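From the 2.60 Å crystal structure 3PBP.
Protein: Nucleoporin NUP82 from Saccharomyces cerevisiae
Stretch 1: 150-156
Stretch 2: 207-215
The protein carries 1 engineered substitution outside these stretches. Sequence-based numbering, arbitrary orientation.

Stretch 1, residues 150-156: TITMFDI
Stretch 2, residues 207-215: AFYPFLPSV

Residues 151-155 of this nucleoporin form an extended strand, with phi between -122° and -96° and psi between 98° and 143°. Stretch 2 enters as the end of a strand, Ala-207 and Phe-208, then continues as an irregular segment interrupted by a cis peptide bond before Pro-210. The two run in the same general direction, Phe-208 lying near Ile-151 and Ser-214 near Asp-155, but too far apart for sheet pairing: CA to CA, Ile-151 to Phe-208 is 10.5 Å, Met-153 to Pro-213 is 7.4 Å and Asp-155 to Ser-214 is 7.2 Å. No backbone hydrogen bond joins them. Side chains fill the gap, which narrows from the Ile-151 end toward Met-153 and Asp-155.

Strand alternation sets the first rule. Ile-151, Met-153 and Asp-155 point CA-to-CB toward stretch 2, while Thr-152 points away and makes no contact. The series runs from apolar to polar, and its partners follow suit.

Ile-151 adopts chi1 m (-58°) and chi2 t (167°). The trans chi2 extends CD1 of Ile-151 to 3.4 Å from CE2 of Phe-208, whose own CA-to-CB bond points toward stretch 1, with chi1 m (-74°) and chi2 -81°. The other branch has a different partner: CG2 of Ile-151 lies 3.8 Å from CZ of Phe-211. Both approaches are oblique to their rings, and both are plain apolar packing. One beta-branched residue thus touches two aromatics.

Phe-211 starts sideways, yet its chi1 t (-167°) and chi2 86° bring the end of its ring closer to stretch 1, within reach of both Ile-151 and Met-153. Its backbone is extended, at phi -123° and psi 85°.

Met-153, present as selenomethionine, has the largest area covered by stretch 2 of any residue in the strand. Chi1 m (-79°) and chi2 t (-174°) carry the selenium out to stretch 2, and chi3 at -91°, between wells, swings the terminal methyl over the Phe-211 ring. CE of Met-153 sits 3.9 Å from the centroid of the Phe-211 ring and 12° off its normal, a CH-pi contact on the face. SE of Met-153 is 4.1 Å from the same Phe-211 centroid but 32° off the normal, an oblique chalcogen-aromatic contact; its nearest ring atom is CE2 of Phe-211, at 3.6 Å. The selenium also lies close to the backbone, with SE of Met-153 3.2 Å from O of Leu-212. The CA-to-CB bond of Leu-212 points away from stretch 1, and the residue's closest contact is through its carbonyl oxygen.

At the polar end, Ser-214 (phi -80°, psi -24°) takes chi1 p (71°) and donates a hydrogen bond from OG to OD2 of Asp-155, 2.7 Å away. Asp-155, with chi1 t (-171°) and chi2 -39°, presents that oxygen to the serine while OD1 bonds elsewhere in the structure. The bond is short and charge-assisted if the carboxylate is ionized, as expected near neutral pH. The whole contact buries 333 Å², counting both sides: a hydrophobic run finished by one directed bond.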

# COMPACT_ATOMS: atom_id res chain seq x y z
N THR A 150 8.75 5.17 -0.98
CA THR A 150 8.36 6.10 0.05
C THR A 150 6.90 6.49 -0.28
O THR A 150 6.54 6.63 -1.46
CB THR A 150 9.33 7.32 0.01
OG1 THR A 150 9.40 7.92 1.30
CG2 THR A 150 8.86 8.37 -1.01
N ILE A 151 6.07 6.64 0.75
CA ILE A 151 4.66 7.03 0.54
C ILE A 151 4.41 8.32 1.31
O ILE A 151 4.59 8.38 2.52
CB ILE A 151 3.71 5.91 1.03
CG1 ILE A 151 4.01 4.61 0.28
CG2 ILE A 151 2.26 6.34 0.81
CD1 ILE A 151 3.36 3.37 0.88
N THR A 152 3.97 9.35 0.59
CA THR A 152 3.74 10.66 1.21
C THR A 152 2.31 11.19 1.14
O THR A 152 1.60 11.00 0.13
CB THR A 152 4.67 11.71 0.55
OG1 THR A 152 5.99 11.16 0.41
CG2 THR A 152 4.73 12.99 1.39
N MSE A 153 1.88 11.86 2.20
CA MSE A 153 0.55 12.43 2.22
C MSE A 153 0.64 13.95 2.26
O MSE A 153 1.24 14.53 3.16
CB MSE A 153 -0.24 11.95 3.44
CG MSE A 153 -0.82 10.57 3.33
SE MSE A 153 -1.94 10.18 4.88
CE MSE A 153 -0.64 9.37 6.06
N PHE A 154 0.05 14.59 1.27
CA PHE A 154 0.05 16.04 1.17
C PHE A 154 -1.34 16.58 1.51
O PHE A 154 -2.36 16.01 1.09
CB PHE A 154 0.40 16.50 -0.26
CG PHE A 154 1.82 16.25 -0.66
CD1 PHE A 154 2.85 17.06 -0.18
CD2 PHE A 154 2.14 15.23 -1.55
CE1 PHE A 154 4.16 16.86 -0.60
CE2 PHE A 154 3.45 15.03 -1.97
CZ PHE A 154 4.46 15.84 -1.50
N ASP A 155 -1.39 17.67 2.27
CA ASP A 155 -2.66 18.28 2.58
C ASP A 155 -2.86 19.41 1.57
O ASP A 155 -2.32 20.50 1.71
CB ASP A 155 -2.67 18.86 3.98
CG ASP A 155 -4.07 19.32 4.39
OD1 ASP A 155 -4.79 19.88 3.54
OD2 ASP A 155 -4.44 19.12 5.57
N ILE A 156 -3.63 19.10 0.53
CA ILE A 156 -3.96 20.03 -0.55
C ILE A 156 -4.44 21.42 -0.10
O ILE A 156 -4.17 22.42 -0.77
CB ILE A 156 -5.05 19.40 -1.43
CG1 ILE A 156 -4.43 18.36 -2.36
CG2 ILE A 156 -5.79 20.45 -2.20
CD1 ILE A 156 -5.45 17.74 -3.27
N ALA A 207 0.46 -3.57 4.83
CA ALA A 207 -0.62 -2.65 5.08
C ALA A 207 -0.33 -1.64 6.16
O ALA A 207 0.35 -1.93 7.13
CB ALA A 207 -1.88 -3.42 5.43
N PHE A 208 -0.84 -0.44 5.95
CA PHE A 208 -0.72 0.66 6.89
C PHE A 208 -2.10 0.79 7.55
O PHE A 208 -3.10 1.09 6.90
CB PHE A 208 -0.39 1.95 6.15
CG PHE A 208 1.01 2.02 5.66
CD1 PHE A 208 2.04 2.39 6.52
CD2 PHE A 208 1.31 1.75 4.33
CE1 PHE A 208 3.36 2.48 6.06
CE2 PHE A 208 2.61 1.83 3.86
CZ PHE A 208 3.64 2.20 4.73
N TYR A 209 -2.16 0.54 8.85
CA TYR A 209 -3.41 0.64 9.59
C TYR A 209 -3.08 1.27 10.94
O TYR A 209 -2.42 0.65 11.77
CB TYR A 209 -4.02 -0.76 9.79
CG TYR A 209 -5.39 -0.72 10.45
CD1 TYR A 209 -6.35 0.19 10.02
CD2 TYR A 209 -5.72 -1.60 11.49
CE1 TYR A 209 -7.62 0.23 10.62
CE2 TYR A 209 -6.98 -1.56 12.10
CZ TYR A 209 -7.92 -0.64 11.66
OH TYR A 209 -9.18 -0.59 12.24
N PRO A 210 -3.55 2.51 11.18
CA PRO A 210 -4.37 3.35 10.30
C PRO A 210 -3.55 4.21 9.32
O PRO A 210 -2.40 4.53 9.59
CB PRO A 210 -5.10 4.22 11.30
CG PRO A 210 -3.93 4.58 12.23
CD PRO A 210 -3.23 3.24 12.43
N PHE A 211 -4.15 4.59 8.20
CA PHE A 211 -3.48 5.46 7.23
C PHE A 211 -4.45 6.63 7.12
O PHE A 211 -5.28 6.69 6.21
CB PHE A 211 -3.33 4.78 5.88
CG PHE A 211 -2.39 5.50 4.95
CD1 PHE A 211 -1.03 5.25 5.01
CD2 PHE A 211 -2.87 6.40 4.02
CE1 PHE A 211 -0.16 5.89 4.14
CE2 PHE A 211 -2.02 7.04 3.15
CZ PHE A 211 -0.66 6.79 3.21
N LEU A 212 -4.32 7.58 8.04
CA LEU A 212 -5.25 8.70 8.11
C LEU A 212 -4.82 10.03 7.53
O LEU A 212 -3.65 10.39 7.53
CB LEU A 212 -5.63 8.90 9.58
CG LEU A 212 -5.90 7.58 10.33
CD1 LEU A 212 -5.72 7.78 11.82
CD2 LEU A 212 -7.29 7.10 10.01
N PRO A 213 -5.80 10.80 7.02
CA PRO A 213 -5.54 12.12 6.43
C PRO A 213 -5.53 13.09 7.63
O PRO A 213 -5.61 12.64 8.77
CB PRO A 213 -6.74 12.32 5.50
CG PRO A 213 -7.83 11.68 6.26
CD PRO A 213 -7.20 10.40 6.80
N SER A 214 -5.42 14.40 7.41
CA SER A 214 -5.39 15.34 8.54
C SER A 214 -6.80 15.61 9.08
O SER A 214 -6.96 16.02 10.24
CB SER A 214 -4.76 16.65 8.11
OG SER A 214 -5.65 17.34 7.24
N VAL A 215 -7.80 15.41 8.23
CA VAL A 215 -9.20 15.61 8.62
C VAL A 215 -9.97 14.46 8.00
O VAL A 215 -10.26 14.45 6.80
CB VAL A 215 -9.75 16.95 8.10
CG1 VAL A 215 -11.18 17.12 8.52
CG2 VAL A 215 -8.91 18.09 8.64